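Local coordinates for protein borrelidin polyketide synthase, type I (Streptomyces parvulus, PDB 6OBT) that probably removes water from beta-hydroxyacyl intermediates carried on an acyl carrier protein, as the dehydratase domain of borrelidin polyketide assembly, at residues 55-59 with 92-97; 99-103 with 154-158; 179-183 with 196-200. All coordinates share one frame; numbering follows the deposited sequence.

Contact 1. Residues 55-59 with 92-97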
loop_
_atom_site.group_PDB
_atom_site.type_symbol
_atom_site.label_atom_id
_atom_site.label_comp_id
_atom_site.label_asym_id
_atom_site.label_seq_id
_atom_site.Cartn_x
_atom_site.Cartn_y
_atom_site.Cartn_z
ATOM N N GLN A 55 -5.230 8.983 -3.904
ATOM C CA GLN A 55 -4.389 8.049 -4.629
ATOM C C GLN A 55 -4.829 6.621 -4.385
ATOM O O GLN A 55 -5.347 6.280 -3.318
ATOM C CB GLN A 55 -2.927 8.180 -4.201
ATOM C CG GLN A 55 -2.126 9.160 -5.009
ATOM C CD GLN A 55 -0.637 9.012 -4.785
ATOM O OE1 GLN A 55 -0.196 8.506 -3.748
ATOM N NE2 GLN A 55 0.148 9.461 -5.756
ATOM N N ARG A 56 -4.577 5.778 -5.379
ATOM C CA ARG A 56 -4.758 4.340 -5.267
ATOM C C ARG A 56 -3.520 3.684 -5.846
ATOM O O ARG A 56 -3.084 4.056 -6.943
ATOM C CB ARG A 56 -6.001 3.841 -6.010
ATOM C CG ARG A 56 -7.319 4.473 -5.591
ATOM C CD ARG A 56 -8.487 3.707 -6.214
ATOM N NE ARG A 56 -8.394 2.267 -5.957
ATOM C CZ ARG A 56 -9.231 1.362 -6.454
ATOM N NH1 ARG A 56 -10.227 1.743 -7.246
ATOM N NH2 ARG A 56 -9.069 0.076 -6.165
ATOM N N VAL A 57 -2.983 2.692 -5.148
ATOM C CA VAL A 57 -1.748 2.038 -5.570
ATOM C C VAL A 57 -2.006 0.548 -5.714
ATOM O O VAL A 57 -2.525 -0.084 -4.789
ATOM C CB VAL A 57 -0.602 2.301 -4.581
ATOM C CG1 VAL A 57 0.665 1.549 -5.027
ATOM C CG2 VAL A 57 -0.320 3.792 -4.489
ATOM N N TRP A 58 -1.659 -0.008 -6.877
ATOM C CA TRP A 58 -1.663 -1.451 -7.075
ATOM C C TRP A 58 -0.239 -1.951 -6.871
ATOM O O TRP A 58 0.721 -1.306 -7.302
ATOM C CB TRP A 58 -2.175 -1.842 -8.479
ATOM C CG TRP A 58 -3.687 -1.726 -8.636
ATOM C CD1 TRP A 58 -4.605 -2.747 -8.663
ATOM C CD2 TRP A 58 -4.432 -0.516 -8.773
ATOM N NE1 TRP A 58 -5.882 -2.236 -8.819
ATOM C CE2 TRP A 58 -5.796 -0.870 -8.891
ATOM C CE3 TRP A 58 -4.080 0.843 -8.797
ATOM C CZ2 TRP A 58 -6.803 0.085 -9.023
ATOM C CZ3 TRP A 58 -5.089 1.788 -8.939
ATOM C CH2 TRP A 58 -6.430 1.403 -9.048
ATOM N N THR A 59 -0.100 -3.096 -6.206
ATOM C CA THR A 59 1.208 -3.591 -5.802
ATOM C C THR A 59 1.342 -5.055 -6.170
ATOM O O THR A 59 0.360 -5.810 -6.168
ATOM C CB THR A 59 1.456 -3.433 -4.264
ATOM O OG1 THR A 59 0.602 -4.324 -3.536
ATOM C CG2 THR A 59 1.180 -2.014 -3.797
ATOM N N HIS A 92 -6.182 -2.220 -16.475
ATOM C CA HIS A 92 -6.806 -2.876 -15.335
ATOM C C HIS A 92 -7.085 -1.875 -14.220
ATOM O O HIS A 92 -8.185 -1.848 -13.654
ATOM C CB HIS A 92 -5.917 -4.008 -14.819
ATOM C CG HIS A 92 -6.422 -4.616 -13.551
ATOM N ND1 HIS A 92 -7.314 -5.667 -13.534
ATOM C CD2 HIS A 92 -6.194 -4.293 -12.256
ATOM C CE1 HIS A 92 -7.595 -5.980 -12.281
ATOM N NE2 HIS A 92 -6.938 -5.155 -11.487
ATOM N N ALA A 93 -6.088 -1.048 -13.885
ATOM C CA ALA A 93 -6.267 -0.043 -12.829
ATOM C C ALA A 93 -7.284 1.019 -13.230
ATOM O O ALA A 93 -8.112 1.440 -12.410
ATOM C CB ALA A 93 -4.925 0.605 -12.506
ATOM N N GLY A 94 -7.229 1.476 -14.483
ATOM C CA GLY A 94 -8.167 2.493 -14.926
ATOM C C GLY A 94 -9.603 2.015 -14.867
ATOM O O GLY A 94 -10.495 2.740 -14.418
ATOM N N HIS A 95 -9.844 0.779 -15.312
ATOM C CA HIS A 95 -11.178 0.208 -15.216
ATOM C C HIS A 95 -11.641 0.144 -13.767
ATOM O O HIS A 95 -12.784 0.490 -13.459
ATOM C CB HIS A 95 -11.200 -1.185 -15.832
ATOM C CG HIS A 95 -12.536 -1.847 -15.762
ATOM N ND1 HIS A 95 -13.540 -1.589 -16.670
ATOM C CD2 HIS A 95 -13.041 -2.749 -14.887
ATOM C CE1 HIS A 95 -14.606 -2.305 -16.358
ATOM N NE2 HIS A 95 -14.329 -3.017 -15.280
ATOM N N GLN A 96 -10.768 -0.290 -12.861
ATOM C CA GLN A 96 -11.155 -0.310 -11.453
ATOM C C GLN A 96 -11.407 1.085 -10.903
ATOM O O GLN A 96 -12.122 1.222 -9.901
ATOM C CB GLN A 96 -10.089 -1.027 -10.621
ATOM C CG GLN A 96 -10.137 -2.542 -10.810
ATOM C CD GLN A 96 -9.293 -3.297 -9.799
ATOM O OE1 GLN A 96 -8.358 -2.751 -9.220
ATOM N NE2 GLN A 96 -9.624 -4.566 -9.585
ATOM N N ALA A 97 -10.847 2.122 -11.522
ATOM C CA ALA A 97 -10.983 3.478 -11.007
ATOM C C ALA A 97 -12.056 4.277 -11.737
ATOM O O ALA A 97 -12.257 5.456 -11.417
ATOM C CB ALA A 97 -9.629 4.209 -11.068
#
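The indole of W58 on strand 55-59 lies between the helix 92-97 and the side chain of R56. A93 CB comes over one face of the indole, 3.6 Å from the centroid of its six-membered ring and 6° off the ring normal, a CH-pi contact. The R56 guanidinium approaches from the opposite side of the indole. W58 CZ2 stands 3.6 Å above the guanidinium plane, offset toward its rim. At the indole edge W58 NE1 donates to Q96 OE1 at 2.6 Å. The oxygen is in the ring plane, but the amide is turned 37° against it. CG of W58 is anti to its carbonyl carbon (chi1 -76°), which carries the indole toward the helix, and chi2 then turns its NE1 edge to Q96. H92 CD2 sits 4.0 Å from W58 NE1 in an oblique aromatic pair. R56 NH1 makes a weak hydrogen bond to Q96 O at 3.3 Å. The stronger partner of this arginine is D50, through a salt bridge at NE. V57 and T59 touch the second subunit. A long helix laid against a curved antiparallel sheet is the hallmark of the hotdog fold, which dehydratase domains of this family carry in a double form.

Contact 2. Residues 99-103 with 154-158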
loop_
_atom_site.group_PDB
_atom_site.type_symbol
_atom_site.label_atom_id
_atom_site.label_comp_id
_atom_site.label_asym_id
_atom_site.label_seq_id
_atom_site.Cartn_x
_atom_site.Cartn_y
_atom_site.Cartn_z
ATOM N N CYS A 99 -12.087 4.721 -15.173
ATOM C CA CYS A 99 -11.490 5.361 -16.348
ATOM C C CYS A 99 -11.222 4.268 -17.385
ATOM O O CYS A 99 -10.172 3.626 -17.377
ATOM C CB CYS A 99 -10.199 6.105 -15.980
ATOM S SG CYS A 99 -10.383 7.579 -14.934
ATOM N N ASP A 100 -12.173 4.062 -18.284
ATOM C CA ASP A 100 -12.102 2.954 -19.228
ATOM C C ASP A 100 -11.140 3.199 -20.388
ATOM O O ASP A 100 -11.113 2.396 -21.330
ATOM C CB ASP A 100 -13.497 2.652 -19.771
ATOM C CG ASP A 100 -14.038 3.781 -20.615
ATOM O OD1 ASP A 100 -14.294 3.564 -21.818
ATOM O OD2 ASP A 100 -14.193 4.894 -20.070
ATOM N N SER A 101 -10.357 4.273 -20.365
ATOM C CA SER A 101 -9.473 4.574 -21.481
ATOM C C SER A 101 -8.092 4.937 -20.963
ATOM O O SER A 101 -7.956 5.678 -19.982
ATOM C CB SER A 101 -10.014 5.720 -22.341
ATOM O OG SER A 101 -9.041 6.161 -23.278
ATOM N N VAL A 102 -7.074 4.385 -21.615
ATOM C CA VAL A 102 -5.700 4.852 -21.437
ATOM C C VAL A 102 -5.528 5.939 -22.493
ATOM O O VAL A 102 -5.240 5.669 -23.661
ATOM C CB VAL A 102 -4.679 3.719 -21.564
ATOM C CG1 VAL A 102 -3.267 4.245 -21.374
ATOM C CG2 VAL A 102 -4.960 2.621 -20.524
ATOM N N ASP A 103 -5.807 7.184 -22.090
ATOM C CA ASP A 103 -5.635 8.320 -22.992
ATOM C C ASP A 103 -4.215 8.378 -23.528
ATOM O O ASP A 103 -3.987 8.725 -24.695
ATOM C CB ASP A 103 -5.963 9.627 -22.266
ATOM C CG ASP A 103 -7.459 9.853 -22.089
ATOM O OD1 ASP A 103 -7.832 10.921 -21.554
ATOM O OD2 ASP A 103 -8.256 8.965 -22.467
ATOM N N ILE A 154 -1.958 8.972 -18.610
ATOM C CA ILE A 154 -3.221 9.633 -18.289
ATOM C C ILE A 154 -4.349 8.651 -18.566
ATOM O O ILE A 154 -4.428 8.093 -19.668
ATOM C CB ILE A 154 -3.433 10.905 -19.138
ATOM C CG1 ILE A 154 -2.189 11.796 -19.123
ATOM C CG2 ILE A 154 -4.705 11.645 -18.725
ATOM C CD1 ILE A 154 -2.089 12.671 -17.915
ATOM N N LEU A 155 -5.219 8.445 -17.581
ATOM C CA LEU A 155 -6.405 7.620 -17.745
ATOM C C LEU A 155 -7.610 8.526 -17.937
ATOM O O LEU A 155 -7.745 9.545 -17.254
ATOM C CB LEU A 155 -6.621 6.703 -16.544
ATOM C CG LEU A 155 -5.399 5.856 -16.188
ATOM C CD1 LEU A 155 -5.579 5.218 -14.808
ATOM C CD2 LEU A 155 -5.154 4.803 -17.280
ATOM N N GLY A 156 -8.479 8.161 -18.885
ATOM C CA GLY A 156 -9.590 9.001 -19.258
ATOM C C GLY A 156 -10.876 8.203 -19.379
ATOM O O GLY A 156 -10.891 6.975 -19.264
ATOM N N ALA A 157 -11.954 8.935 -19.606
ATOM C CA ALA A 157 -13.272 8.346 -19.754
ATOM C C ALA A 157 -13.555 8.057 -21.220
ATOM O O ALA A 157 -13.121 8.791 -22.114
ATOM C CB ALA A 157 -14.347 9.275 -19.193
ATOM N N GLY A 158 -14.273 6.959 -21.454
ATOM C CA GLY A 158 -14.817 6.618 -22.755
ATOM C C GLY A 158 -13.867 6.722 -23.927
ATOM O O GLY A 158 -12.646 6.641 -23.770
#
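D100 and S101 both face G156 in a classic beta bulge, where the start of strand 101-107 pairs antiparallel with the end of strand 148-156. The first shell is a pair of backbone bonds. G156 N donates to S101 O at 2.8 Å, nearly straight at 171°. S101 N returns a bond to G156 O at 3.0 Å, more bent at 134°. V102 and L155 form the next, non-hydrogen-bonded pair. Their side chains lie side by side and point the same way, with V102 CG2 3.9 Å from L155 CD2. C99 CB packs on L155 CB at 3.7 Å, before the bulge. V102 then reaches A90 and L91 of helix 83-97, so this face of the sheet is the one the hotdog helix covers.

Past the bulge the chain leaves the strand at A157 and G158, and D100 reaches across to it. CG of D100 lies between its backbone N and carbonyl carbon (chi1 66°), which swings the carboxylate over to the other segment. There D100 OD2 comes within 2.5 Å of G158 N, shorter than a normal hydrogen bond, so the exact length is doubtful. The second oxygen, OD1, forms a salt bridge with R262. On its other edge strand 101-107 pairs with strand 254-263, through V102 with V261 and D103 with D260. The contact probably lies near where the two hotdog halves join. S101 points to the face opposite V102 and L155, and the D103 carboxylate meets the bare backbone of G156 beside it, with D103 OD1 3.5 Å from G156 CA. S101 OG donates a hydrogen bond to D103 OD2 (3.0 Å), meeting that oxygen nearly along its C-O axis.

Contact 3. Residues 179-183 with 196-200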
loop_
_atom_site.group_PDB
_atom_site.type_symbol
_atom_site.label_atom_id
_atom_site.label_comp_id
_atom_site.label_asym_id
_atom_site.label_seq_id
_atom_site.Cartn_x
_atom_site.Cartn_y
_atom_site.Cartn_z
ATOM N N GLU A 179 6.027 -18.195 -42.390
ATOM C CA GLU A 179 7.020 -19.215 -42.096
ATOM C C GLU A 179 8.287 -18.577 -41.554
ATOM O O GLU A 179 8.784 -17.594 -42.113
ATOM C CB GLU A 179 7.342 -19.996 -43.370
ATOM C CG GLU A 179 8.144 -21.260 -43.162
ATOM C CD GLU A 179 7.256 -22.461 -42.961
ATOM O OE1 GLU A 179 6.134 -22.280 -42.441
ATOM O OE2 GLU A 179 7.665 -23.575 -43.357
ATOM N N GLY A 180 8.802 -19.131 -40.460
ATOM C CA GLY A 180 10.025 -18.587 -39.896
ATOM C C GLY A 180 9.981 -17.106 -39.585
ATOM O O GLY A 180 11.033 -16.467 -39.513
ATOM N N PHE A 181 8.782 -16.527 -39.465
ATOM C CA PHE A 181 8.662 -15.147 -38.997
ATOM C C PHE A 181 9.434 -14.941 -37.699
ATOM O O PHE A 181 10.151 -13.944 -37.531
ATOM C CB PHE A 181 7.185 -14.801 -38.821
ATOM C CG PHE A 181 6.923 -13.539 -38.048
ATOM C CD1 PHE A 181 7.030 -12.298 -38.657
ATOM C CD2 PHE A 181 6.529 -13.594 -36.711
ATOM C CE1 PHE A 181 6.759 -11.135 -37.931
ATOM C CE2 PHE A 181 6.259 -12.443 -35.999
ATOM C CZ PHE A 181 6.378 -11.213 -36.611
ATOM N N TYR A 182 9.342 -15.907 -36.787
ATOM C CA TYR A 182 10.019 -15.780 -35.504
ATOM C C TYR A 182 11.508 -16.088 -35.595
ATOM O O TYR A 182 12.296 -15.529 -34.822
ATOM C CB TYR A 182 9.343 -16.677 -34.473
ATOM C CG TYR A 182 8.019 -16.101 -34.052
ATOM C CD1 TYR A 182 7.963 -15.074 -33.127
ATOM C CD2 TYR A 182 6.830 -16.547 -34.616
ATOM C CE1 TYR A 182 6.770 -14.517 -32.747
ATOM C CE2 TYR A 182 5.620 -16.000 -34.235
ATOM C CZ TYR A 182 5.593 -14.981 -33.301
ATOM O OH TYR A 182 4.400 -14.419 -32.915
ATOM N N ASP A 183 11.918 -16.967 -36.512
ATOM C CA ASP A 183 13.347 -17.143 -36.741
ATOM C C ASP A 183 13.961 -15.858 -37.280
ATOM O O ASP A 183 15.075 -15.478 -36.891
ATOM C CB ASP A 183 13.591 -18.314 -37.692
ATOM C CG ASP A 183 13.127 -19.641 -37.113
ATOM O OD1 ASP A 183 13.291 -19.845 -35.891
ATOM O OD2 ASP A 183 12.592 -20.474 -37.876
ATOM N N PHE A 196 4.915 -16.417 -26.428
ATOM C CA PHE A 196 4.784 -15.217 -27.241
ATOM C C PHE A 196 4.678 -15.508 -28.734
ATOM O O PHE A 196 4.354 -14.595 -29.500
ATOM C CB PHE A 196 5.968 -14.261 -26.993
ATOM C CG PHE A 196 5.879 -13.507 -25.668
ATOM C CD1 PHE A 196 5.506 -12.176 -25.636
ATOM C CD2 PHE A 196 6.191 -14.139 -24.475
ATOM C CE1 PHE A 196 5.416 -11.478 -24.427
ATOM C CE2 PHE A 196 6.115 -13.444 -23.244
ATOM C CZ PHE A 196 5.709 -12.113 -23.235
ATOM N N ARG A 197 4.916 -16.750 -29.170
ATOM C CA ARG A 197 4.874 -17.085 -30.600
ATOM C C ARG A 197 3.426 -17.369 -30.999
ATOM O O ARG A 197 3.008 -18.505 -31.250
ATOM C CB ARG A 197 5.774 -18.267 -30.928
ATOM C CG ARG A 197 7.258 -18.009 -30.640
ATOM C CD ARG A 197 8.177 -19.036 -31.283
ATOM N NE ARG A 197 8.039 -20.388 -30.740
ATOM C CZ ARG A 197 8.893 -20.956 -29.892
ATOM N NH1 ARG A 197 9.956 -20.288 -29.459
ATOM N NH2 ARG A 197 8.685 -22.199 -29.468
ATOM N N CYS A 198 2.673 -16.284 -31.098
ATOM C CA CYS A 198 1.233 -16.349 -31.252
ATOM C C CYS A 198 0.771 -16.072 -32.666
ATOM O O CYS A 198 -0.383 -16.369 -32.988
ATOM C CB CYS A 198 0.567 -15.347 -30.322
ATOM S SG CYS A 198 0.706 -15.852 -28.598
ATOM N N LEU A 199 1.620 -15.488 -33.504
ATOM C CA LEU A 199 1.213 -15.200 -34.873
ATOM C C LEU A 199 1.020 -16.495 -35.660
ATOM O O LEU A 199 1.924 -17.334 -35.721
ATOM C CB LEU A 199 2.255 -14.318 -35.564
ATOM C CG LEU A 199 1.974 -14.145 -37.065
ATOM C CD1 LEU A 199 0.610 -13.513 -37.306
ATOM C CD2 LEU A 199 3.054 -13.317 -37.723
ATOM N N ARG A 200 -0.151 -16.643 -36.288
ATOM C CA ARG A 200 -0.474 -17.844 -37.055
ATOM C C ARG A 200 -0.643 -17.585 -38.544
ATOM O O ARG A 200 -0.119 -18.345 -39.370
ATOM C CB ARG A 200 -1.753 -18.492 -36.503
ATOM C CG ARG A 200 -1.794 -18.596 -34.994
ATOM C CD ARG A 200 -0.748 -19.571 -34.462
ATOM N NE ARG A 200 -0.706 -19.542 -33.001
ATOM C CZ ARG A 200 0.031 -20.361 -32.257
ATOM N NH1 ARG A 200 0.789 -21.285 -32.834
ATOM N NH2 ARG A 200 -0.001 -20.267 -30.933
#
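This contact joins the first turn of helix 181-187 to the loop that leads from F196 into strand 199-205, in what is probably the second hotdog half of the dehydratase fold. The GYxYGPxF sequence ending at F196 is a motif known from this family; Y182 before it meets L199 after it. The Y182 hydroxyl oxygen accepts the N-H of L199 at 3.0 Å, close to straight at 166°. It also takes a weak bond from C198 N at 3.1 Å. A further hydrogen bond links the same oxygen to H236 on helix 228-236, so three partners meet one hydroxyl oxygen. R197 is the centre of an inverse gamma turn, in which C198 N is also weakly bonded to F196 O.

The Y182 ring is packed on both faces. R197 CG lies over the centre of one face, 4.0 Å from the ring centroid, in a CH-pi contact. F181 CD2 sits over the centre of the opposite face, 3.5 Å above the plane. The polar end of R197 turns elsewhere, with NH1 bonded to Y192 O. G180 takes the N-cap position ahead of F181 and Y182. F196 lies beside H73 and D232, which probably match the histidine and aspartate of conserved dehydratase motifs. H236 follows D232 in a DxxxH sequence, as in related dehydratases, so the contact borders the probable active site. CG of F181 is anti to the backbone N (chi1 166°), which brings its ring to L199. There L199 CD2 stands over one face of the F181 ring, 3.7 Å from the centroid and offset toward the CD2 edge.

Contacts 1 and 2 are neighbours, with centres 12 Å apart. Helix 83-97 is followed, after a short loop, by strand 101-107, and both contacts flank that loop. G94 O lies 2.7 Å from C99 N, a probable hydrogen bond, and G94 CA packs on L155 CD1 at 3.8 Å. Both probably belong to the first hotdog half. Contact 3 lies on the other side of the chain's centre, probably in the second half. Its nearest atoms are about 16 Å from contact 1 and about 18 Å from contact 2; between centres the distances are about 33 and 32 Å. Contact 3 is the one near the probable active site. Contact 1 instead reaches the second subunit.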